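Local coordinates for protein soluble lytic transglycosylase B3 (Pseudomonas aeruginosa, PDB 5ANZ) that probably cleaves peptidoglycan as a calcium-binding lytic transglycosylase, taking part in the turnover and recycling of the bacterial cell wall, at residues W253-R258 and L315-F320; K274-W279 and E299-L304; L305-R310 and G351-E356. All blocks are in the same frame, centred on the assembly; numbering follows the deposited sequence.

Interaction 1 of 3, residues W253-R258 and L315-F320; sequences WGFEVR and LVLHNF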
loop_
_atom_site.group_PDB
_atom_site.type_symbol
_atom_site.label_atom_id
_atom_site.label_comp_id
_atom_site.label_asym_id
_atom_site.label_seq_id
_atom_site.Cartn_x
_atom_site.Cartn_y
_atom_site.Cartn_z
ATOM N N TRP A 253 3.760 11.535 9.940
ATOM C CA TRP A 253 4.127 10.793 8.735
ATOM C C TRP A 253 4.774 11.734 7.726
ATOM O O TRP A 253 5.606 11.329 6.907
ATOM C CB TRP A 253 2.903 10.118 8.120
ATOM C CG TRP A 253 1.808 11.082 7.804
ATOM C CD1 TRP A 253 0.750 11.428 8.611
ATOM C CD2 TRP A 253 1.680 11.852 6.612
ATOM N NE1 TRP A 253 -0.041 12.357 7.971
ATOM C CE2 TRP A 253 0.509 12.641 6.751
ATOM C CE3 TRP A 253 2.431 11.953 5.434
ATOM C CZ2 TRP A 253 0.085 13.506 5.751
ATOM C CZ3 TRP A 253 2.011 12.811 4.446
ATOM C CH2 TRP A 253 0.840 13.581 4.610
ATOM N N GLY A 254 4.379 12.995 7.791
ATOM C CA GLY A 254 4.838 13.973 6.834
ATOM C C GLY A 254 3.862 15.116 6.834
ATOM O O GLY A 254 2.927 15.168 7.643
ATOM N N PHE A 255 4.095 16.059 5.942
ATOM C CA PHE A 255 3.225 17.226 5.890
ATOM C C PHE A 255 3.407 17.960 4.577
ATOM O O PHE A 255 4.437 17.832 3.911
ATOM C CB PHE A 255 3.512 18.166 7.078
ATOM C CG PHE A 255 4.983 18.372 7.351
ATOM C CD1 PHE A 255 5.708 19.320 6.659
ATOM C CD2 PHE A 255 5.638 17.601 8.297
ATOM C CE1 PHE A 255 7.053 19.506 6.906
ATOM C CE2 PHE A 255 6.979 17.778 8.547
ATOM C CZ PHE A 255 7.691 18.730 7.850
ATOM N N GLU A 256 2.405 18.747 4.209
ATOM C CA GLU A 256 2.494 19.540 2.996
ATOM C C GLU A 256 3.465 20.693 3.144
ATOM O O GLU A 256 3.584 21.277 4.218
ATOM C CB GLU A 256 1.108 20.070 2.614
ATOM C CG GLU A 256 1.100 20.743 1.264
ATOM C CD GLU A 256 -0.280 21.197 0.845
ATOM O OE1 GLU A 256 -1.219 21.098 1.674
ATOM O OE2 GLU A 256 -0.415 21.643 -0.317
ATOM N N VAL A 257 4.161 21.022 2.059
ATOM C CA VAL A 257 5.116 22.117 2.055
ATOM C C VAL A 257 4.934 22.979 0.820
ATOM O O VAL A 257 4.213 22.613 -0.104
ATOM C CB VAL A 257 6.568 21.625 2.105
ATOM C CG1 VAL A 257 6.814 20.846 3.401
ATOM C CG2 VAL A 257 6.888 20.759 0.869
ATOM N N ARG A 258 5.586 24.134 0.829
ATOM C CA ARG A 258 5.622 25.008 -0.332
ATOM C C ARG A 258 7.040 25.034 -0.897
ATOM O O ARG A 258 7.995 25.274 -0.165
ATOM C CB ARG A 258 5.170 26.425 0.044
ATOM C CG ARG A 258 5.299 27.438 -1.074
ATOM C CD ARG A 258 5.100 28.862 -0.559
ATOM N NE ARG A 258 3.757 29.083 -0.026
ATOM C CZ ARG A 258 3.364 30.205 0.574
ATOM N NH1 ARG A 258 4.215 31.212 0.725
ATOM N NH2 ARG A 258 2.123 30.319 1.026
ATOM N N LEU A 315 6.743 16.818 2.428
ATOM C CA LEU A 315 7.936 16.169 2.971
ATOM C C LEU A 315 7.445 14.955 3.725
ATOM O O LEU A 315 6.541 15.084 4.543
ATOM C CB LEU A 315 8.733 17.083 3.895
ATOM C CG LEU A 315 9.519 18.161 3.163
ATOM C CD1 LEU A 315 10.265 19.035 4.150
ATOM C CD2 LEU A 315 10.484 17.498 2.183
ATOM N N VAL A 316 8.021 13.785 3.460
ATOM C CA VAL A 316 7.555 12.585 4.147
ATOM C C VAL A 316 8.680 11.976 4.980
ATOM O O VAL A 316 9.842 11.939 4.578
ATOM C CB VAL A 316 6.972 11.558 3.172
ATOM C CG1 VAL A 316 5.749 12.155 2.475
ATOM C CG2 VAL A 316 8.002 11.102 2.140
ATOM N N LEU A 317 8.302 11.564 6.181
ATOM C CA LEU A 317 9.266 11.176 7.198
ATOM C C LEU A 317 9.249 9.671 7.375
ATOM O O LEU A 317 8.625 8.945 6.610
ATOM C CB LEU A 317 8.971 11.870 8.526
ATOM C CG LEU A 317 9.477 13.311 8.683
ATOM C CD1 LEU A 317 8.773 14.221 7.724
ATOM C CD2 LEU A 317 9.316 13.792 10.131
ATOM N N HIS A 318 9.964 9.222 8.397
ATOM C CA HIS A 318 10.146 7.804 8.642
ATOM C C HIS A 318 8.824 7.045 8.735
ATOM O O HIS A 318 8.719 5.932 8.215
ATOM C CB HIS A 318 10.955 7.608 9.925
ATOM C CG HIS A 318 11.488 6.219 10.095
ATOM N ND1 HIS A 318 12.364 5.646 9.201
ATOM C CD2 HIS A 318 11.266 5.289 11.058
ATOM C CE1 HIS A 318 12.660 4.420 9.602
ATOM N NE2 HIS A 318 12.006 4.182 10.724
ATOM N N ASN A 319 7.817 7.641 9.379
ATOM C CA ASN A 319 6.555 6.921 9.551
ATOM C C ASN A 319 5.835 6.701 8.219
ATOM O O ASN A 319 5.071 5.748 8.069
ATOM C CB ASN A 319 5.642 7.644 10.551
ATOM C CG ASN A 319 6.062 7.411 12.002
ATOM O OD1 ASN A 319 6.910 6.569 12.294
ATOM N ND2 ASN A 319 5.458 8.149 12.916
ATOM N N PHE A 320 6.090 7.573 7.241
ATOM C CA PHE A 320 5.611 7.332 5.876
ATOM C C PHE A 320 6.240 6.055 5.317
ATOM O O PHE A 320 5.570 5.242 4.683
ATOM C CB PHE A 320 5.934 8.535 4.976
ATOM C CG PHE A 320 5.257 8.499 3.632
ATOM C CD1 PHE A 320 3.970 8.993 3.491
ATOM C CD2 PHE A 320 5.922 8.029 2.513
ATOM C CE1 PHE A 320 3.339 8.999 2.255
ATOM C CE2 PHE A 320 5.301 8.031 1.266
ATOM C CZ PHE A 320 4.000 8.520 1.148
#

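Interaction 2 of 3, residues K274-W279 and E299-L304; sequences KPLGEW and EQASLL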
loop_
_atom_site.group_PDB
_atom_site.type_symbol
_atom_site.label_atom_id
_atom_site.label_comp_id
_atom_site.label_asym_id
_atom_site.label_seq_id
_atom_site.Cartn_x
_atom_site.Cartn_y
_atom_site.Cartn_z
ATOM N N LYS A 274 16.913 13.860 3.458
ATOM C CA LYS A 274 17.644 14.993 3.996
ATOM C C LYS A 274 17.003 15.415 5.303
ATOM O O LYS A 274 15.785 15.317 5.448
ATOM C CB LYS A 274 17.635 16.163 3.007
ATOM C CG LYS A 274 18.375 15.909 1.708
ATOM C CD LYS A 274 18.301 17.133 0.817
ATOM C CE LYS A 274 18.801 16.826 -0.579
ATOM N NZ LYS A 274 20.230 16.418 -0.583
ATOM N N PRO A 275 17.811 15.887 6.262
ATOM C CA PRO A 275 17.190 16.410 7.482
ATOM C C PRO A 275 16.265 17.574 7.148
ATOM O O PRO A 275 16.526 18.295 6.187
ATOM C CB PRO A 275 18.379 16.880 8.321
ATOM C CG PRO A 275 19.580 16.194 7.722
ATOM C CD PRO A 275 19.280 16.019 6.274
ATOM N N LEU A 276 15.191 17.743 7.911
ATOM C CA LEU A 276 14.262 18.848 7.679
ATOM C C LEU A 276 14.994 20.191 7.667
ATOM O O LEU A 276 14.645 21.091 6.903
ATOM C CB LEU A 276 13.167 18.863 8.743
ATOM C CG LEU A 276 12.152 17.729 8.663
ATOM C CD1 LEU A 276 11.110 17.905 9.745
ATOM C CD2 LEU A 276 11.504 17.685 7.286
ATOM N N GLY A 277 16.010 20.313 8.514
ATOM C CA GLY A 277 16.805 21.523 8.576
ATOM C C GLY A 277 17.462 21.838 7.246
ATOM O O GLY A 277 17.542 22.999 6.839
ATOM N N GLU A 278 17.929 20.798 6.563
ATOM C CA GLU A 278 18.560 20.970 5.265
ATOM C C GLU A 278 17.531 21.360 4.201
ATOM O O GLU A 278 17.814 22.199 3.346
ATOM C CB GLU A 278 19.305 19.701 4.852
ATOM C CG GLU A 278 19.903 19.762 3.453
ATOM C CD GLU A 278 20.904 18.650 3.188
ATOM O OE1 GLU A 278 21.169 17.855 4.113
ATOM O OE2 GLU A 278 21.429 18.577 2.054
ATOM N N TRP A 279 16.340 20.764 4.246
ATOM C CA TRP A 279 15.281 21.169 3.322
ATOM C C TRP A 279 14.896 22.645 3.502
ATOM O O TRP A 279 14.627 23.349 2.532
ATOM C CB TRP A 279 14.031 20.304 3.497
ATOM C CG TRP A 279 14.143 18.872 3.027
ATOM C CD1 TRP A 279 14.114 17.751 3.808
ATOM C CD2 TRP A 279 14.272 18.414 1.678
ATOM N NE1 TRP A 279 14.218 16.626 3.030
ATOM C CE2 TRP A 279 14.319 17.004 1.719
ATOM C CE3 TRP A 279 14.356 19.059 0.438
ATOM C CZ2 TRP A 279 14.435 16.227 0.570
ATOM C CZ3 TRP A 279 14.484 18.287 -0.706
ATOM C CH2 TRP A 279 14.524 16.879 -0.630
ATOM N N GLU A 299 15.275 15.292 11.707
ATOM C CA GLU A 299 14.605 14.133 11.116
ATOM C C GLU A 299 14.790 14.035 9.603
ATOM O O GLU A 299 14.649 15.028 8.880
ATOM C CB GLU A 299 13.104 14.162 11.434
ATOM C CG GLU A 299 12.771 13.800 12.861
ATOM C CD GLU A 299 13.195 12.385 13.203
ATOM O OE1 GLU A 299 13.126 11.502 12.315
ATOM O OE2 GLU A 299 13.609 12.155 14.354
ATOM N N GLN A 300 15.072 12.826 9.126
ATOM C CA GLN A 300 15.282 12.608 7.703
ATOM C C GLN A 300 13.957 12.614 6.962
ATOM O O GLN A 300 12.984 11.991 7.393
ATOM C CB GLN A 300 16.009 11.288 7.455
ATOM C CG GLN A 300 17.417 11.245 8.008
ATOM C CD GLN A 300 18.373 12.114 7.224
ATOM O OE1 GLN A 300 18.224 12.285 6.017
ATOM N NE2 GLN A 300 19.362 12.671 7.909
ATOM N N ALA A 301 13.912 13.320 5.842
ATOM C CA ALA A 301 12.673 13.370 5.066
ATOM C C ALA A 301 12.949 13.352 3.570
ATOM O O ALA A 301 14.019 13.757 3.126
ATOM C CB ALA A 301 11.860 14.612 5.450
ATOM N N SER A 302 11.968 12.889 2.802
ATOM C CA SER A 302 12.011 12.888 1.344
ATOM C C SER A 302 10.908 13.780 0.805
ATOM O O SER A 302 9.883 13.963 1.467
ATOM C CB SER A 302 11.836 11.475 0.779
ATOM O OG SER A 302 12.861 10.614 1.244
ATOM N N LEU A 303 11.125 14.313 -0.395
ATOM C CA LEU A 303 10.136 15.150 -1.076
ATOM C C LEU A 303 9.238 14.324 -1.995
ATOM O O LEU A 303 9.721 13.618 -2.889
ATOM C CB LEU A 303 10.836 16.249 -1.877
ATOM C CG LEU A 303 9.951 17.041 -2.838
ATOM C CD1 LEU A 303 8.933 17.848 -2.067
ATOM C CD2 LEU A 303 10.820 17.952 -3.707
ATOM N N LEU A 304 7.927 14.404 -1.758
ATOM C CA LEU A 304 6.945 13.725 -2.588
ATOM C C LEU A 304 6.108 14.713 -3.415
ATOM O O LEU A 304 5.529 15.657 -2.868
ATOM C CB LEU A 304 6.033 12.872 -1.708
ATOM C CG LEU A 304 4.910 12.055 -2.339
ATOM C CD1 LEU A 304 5.447 10.878 -3.137
ATOM C CD2 LEU A 304 3.982 11.579 -1.236
#

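Interaction 3 of 3, residues L305-R310 and G351-E356; sequences LPAGHR and GAWPLE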
loop_
_atom_site.group_PDB
_atom_site.type_symbol
_atom_site.label_atom_id
_atom_site.label_comp_id
_atom_site.label_asym_id
_atom_site.label_seq_id
_atom_site.Cartn_x
_atom_site.Cartn_y
_atom_site.Cartn_z
ATOM N N LEU A 305 6.062 14.494 -4.728
ATOM C CA LEU A 305 5.250 15.308 -5.636
ATOM C C LEU A 305 4.267 14.428 -6.410
ATOM O O LEU A 305 4.553 14.047 -7.546
ATOM C CB LEU A 305 6.124 16.060 -6.642
ATOM C CG LEU A 305 7.010 17.226 -6.214
ATOM C CD1 LEU A 305 7.928 17.626 -7.360
ATOM C CD2 LEU A 305 6.144 18.401 -5.797
ATOM N N PRO A 306 3.110 14.117 -5.813
ATOM C CA PRO A 306 2.227 13.104 -6.408
ATOM C C PRO A 306 1.696 13.466 -7.806
ATOM O O PRO A 306 1.338 12.559 -8.560
ATOM C CB PRO A 306 1.073 12.992 -5.401
ATOM C CG PRO A 306 1.167 14.201 -4.533
ATOM C CD PRO A 306 2.597 14.645 -4.538
ATOM N N ALA A 307 1.663 14.752 -8.156
ATOM C CA ALA A 307 1.237 15.153 -9.499
ATOM C C ALA A 307 2.218 16.111 -10.164
ATOM O O ALA A 307 1.813 16.990 -10.928
ATOM C CB ALA A 307 -0.149 15.778 -9.439
ATOM N N GLY A 308 3.509 15.949 -9.890
ATOM C CA GLY A 308 4.522 16.754 -10.548
ATOM C C GLY A 308 4.640 18.168 -9.999
ATOM O O GLY A 308 3.998 18.499 -8.987
ATOM N N HIS A 309 5.441 18.996 -10.675
ATOM C CA HIS A 309 5.809 20.310 -10.147
ATOM C C HIS A 309 4.646 21.293 -10.028
ATOM O O HIS A 309 4.736 22.257 -9.270
ATOM C CB HIS A 309 6.925 20.942 -10.987
ATOM C CG HIS A 309 6.472 21.552 -12.279
ATOM N ND1 HIS A 309 6.258 20.805 -13.418
ATOM C CD2 HIS A 309 6.245 22.841 -12.626
ATOM C CE1 HIS A 309 5.897 21.606 -14.406
ATOM N NE2 HIS A 309 5.888 22.848 -13.955
ATOM N N ARG A 310 3.562 21.062 -10.757
ATOM C CA ARG A 310 2.432 21.979 -10.681
ATOM C C ARG A 310 1.463 21.622 -9.559
ATOM O O ARG A 310 0.532 22.377 -9.282
ATOM C CB ARG A 310 1.679 22.021 -12.013
ATOM C CG ARG A 310 2.510 22.484 -13.181
ATOM C CD ARG A 310 1.644 22.656 -14.421
ATOM N NE ARG A 310 2.455 22.971 -15.593
ATOM C CZ ARG A 310 2.811 24.201 -15.942
ATOM N NH1 ARG A 310 2.412 25.236 -15.215
ATOM N NH2 ARG A 310 3.559 24.398 -17.018
ATOM N N GLY A 351 -2.221 23.186 -1.690
ATOM C CA GLY A 351 -1.834 23.383 -3.072
ATOM C C GLY A 351 -2.847 22.745 -4.005
ATOM O O GLY A 351 -3.310 21.635 -3.768
ATOM N N ALA A 352 -3.186 23.443 -5.079
ATOM C CA ALA A 352 -4.188 22.935 -6.008
ATOM C C ALA A 352 -3.646 21.794 -6.859
ATOM O O ALA A 352 -2.456 21.740 -7.158
ATOM C CB ALA A 352 -4.711 24.069 -6.904
ATOM N N TRP A 353 -4.527 20.871 -7.227
ATOM C CA TRP A 353 -4.171 19.813 -8.161
ATOM C C TRP A 353 -4.248 20.327 -9.598
ATOM O O TRP A 353 -5.146 21.101 -9.936
ATOM C CB TRP A 353 -5.090 18.604 -7.999
ATOM C CG TRP A 353 -4.947 17.912 -6.686
ATOM C CD1 TRP A 353 -5.756 18.042 -5.596
ATOM C CD2 TRP A 353 -3.924 16.985 -6.320
ATOM N NE1 TRP A 353 -5.304 17.245 -4.575
ATOM C CE2 TRP A 353 -4.179 16.584 -4.992
ATOM C CE3 TRP A 353 -2.820 16.446 -6.990
ATOM C CZ2 TRP A 353 -3.363 15.676 -4.315
ATOM C CZ3 TRP A 353 -2.008 15.545 -6.318
ATOM C CH2 TRP A 353 -2.287 15.168 -4.994
ATOM N N PRO A 354 -3.313 19.890 -10.448
ATOM C CA PRO A 354 -3.359 20.293 -11.858
ATOM C C PRO A 354 -4.648 19.826 -12.538
ATOM O O PRO A 354 -5.020 18.662 -12.405
ATOM C CB PRO A 354 -2.139 19.594 -12.465
ATOM C CG PRO A 354 -1.234 19.318 -11.305
ATOM C CD PRO A 354 -2.150 19.034 -10.158
ATOM N N LEU A 355 -5.317 20.726 -13.254
ATOM C CA LEU A 355 -6.552 20.378 -13.954
ATOM C C LEU A 355 -6.306 19.340 -15.035
ATOM O O LEU A 355 -7.143 18.472 -15.276
ATOM C CB LEU A 355 -7.190 21.619 -14.576
ATOM C CG LEU A 355 -7.581 22.737 -13.614
ATOM C CD1 LEU A 355 -8.620 23.639 -14.262
ATOM C CD2 LEU A 355 -8.090 22.164 -12.300
ATOM N N GLU A 356 -5.143 19.435 -15.670
ATOM C CA GLU A 356 -4.804 18.605 -16.823
ATOM C C GLU A 356 -4.232 17.248 -16.449
ATOM O O GLU A 356 -3.579 16.600 -17.265
ATOM C CB GLU A 356 -3.793 19.328 -17.705
ATOM C CG GLU A 356 -4.267 20.643 -18.262
ATOM C CD GLU A 356 -3.153 21.377 -18.980
ATOM O OE1 GLU A 356 -2.231 21.864 -18.289
ATOM O OE2 GLU A 356 -3.195 21.455 -20.223
HETATM O O HOH W 1 -0.390 23.275 -6.738
#

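Interaction 1 of 3, residues W253-R258 and L315-F320
Trp253 and Phe320 meet obliquely at the buried end of this contact, where CE3 of the indole lies 3.9 Å from CD1 of the phenyl ring. Val316 CG1 stands 3.7 Å above the centre of the Phe320 ring and, more loosely, 4.3 Å from Trp253 CZ3 at the indole edge. Trp253 O accepts a nearly straight bond from Leu317 N (2.8 Å), Leu317 being at the N-cap position of helix 318-324, and CB of Phe320 presses on the same oxygen. Gly254 CA lies 3.1 Å from Leu315 O, a close approach made where the residue has no side chain. Strands 254-258 and 313-316 are antiparallel neighbours in a five-stranded sheet of the transglycosylase region, with Phe255 and Leu315 as a hydrogen-bonded pair linked in both directions. On the face carrying these two, the side chains of Val257 and Leu315 cross at about a right angle, Val257 CG1 3.8 Å from Leu315 CG. Packing is looser at Phe255, which is partly exposed and brings CE2 only to 4.1 Å from Leu317 CD1. Glu256, also partly exposed, turns from the partner strand, its carboxylate taking the backbone N-H of Val350.

Interaction 2 of 3, residues K274-W279 and E299-L304
The indole of Trp279 points its N-H at the backbone of strand 300-304: NE1 donates to Ala301 O at 2.9 Å, with the oxygen almost in the ring plane. Seen from the carbonyl, however, this donor stands well above the peptide plane, 63° out of it. Lys274 N reaches the same oxygen from the opposite face, also at 2.9 Å, giving Ala301 O two donors. Two side chains also touch the ring. CB of Lys274 lies 3.4 Å above one face, offset toward the rim, and the far corner CH2 meets CB of Leu303 as the two side chains cross obliquely. The CB of Trp279 already points toward strand 300-304, and chi1 (-71°) sets CG anti to the carbonyl carbon, beside the backbone N. Beside it, Leu276 sends CD2 to within 3.6 Å of Ala301 CB. On the other, more exposed face of the strand pair, Pro275 and Gln300 lie side by side and point the same way.

The backbone makes a short antiparallel ladder that passes directly into a helix. Lys274 and Ala301 form the hydrogen-bonded pair; next, Pro275 takes the N-cap position while Leu276 N, in the first turn, still donates to Glu299 O at 2.9 Å. Strand 274-275 is an outermost strand of the five-stranded sheet within this chain, and helix 276-280 folds back from it, bringing Leu276 and Trp279 onto Leu315 of strand 313-316, the next strand beyond 300-304.

Interaction 3 of 3, residues L305-R310 and G351-E356
Pro306 and Ala307 meet the six-membered part of the Trp353 indole at its edge. Pro306 CG lies 3.6 Å from Trp353 CH2, the pyrrolidine crossing the tryptophan side chain at about a right angle, and Ala307 CB sits in the ring plane, 3.6 Å from Trp353 CZ3. The same methyl also touches Pro354, with Pro354 CD 3.9 Å from Ala307 CB, and CG of that proline reaches on to CB of Arg310. A water bridges the loops, donating to Arg310 O at 2.9 Å and to Ala352 O at 2.6 Å and so tying together two carbonyls that could not bond directly.

Farther out lie the supports of these groups. In Trp353, chi1 (-66°) puts CG anti to the carbonyl carbon; although the CB points away, the far edge of the ring comes nearer. Gly308 N bonds to Leu305 O, closing a tight turn around Pro306 and Ala307, and His309 N is held by Asp406. From helix 96-103, Val96 packs on both Pro306 and Trp353.

At this surface the loop between strands 300-304 and 313-316 joins the loop between helices 330-343 and 362-374 through apolar edges and a shared water, without direct hydrogen bonds, a chemistry that depends on matching shapes more than on polar pairing.

How the interactions relate
Interactions 1 and 2 belong to one sheet, their centres 9 Å apart. Strands 313-316 and 300-304 are neighbours in it, joined where Val316 N lies 2.7 Å from Ser302 O, probably as a hydrogen bond. Interaction 3 begins where 299-304 ends, its first loop leading toward strand 313-316, yet its centre is 21 Å from that of interaction 2. Its link to interaction 1, 17 Å between centres, is a probable hydrogen bond from Gly351 N to Glu256 OE2. Interactions 2 and 3 lie away from the known sites; in interaction 1, the Phe320 side chain is about 11 Å from that of Tyr326, an N-acetyl-D-glucosamine-binding residue, though no sugar is bound here.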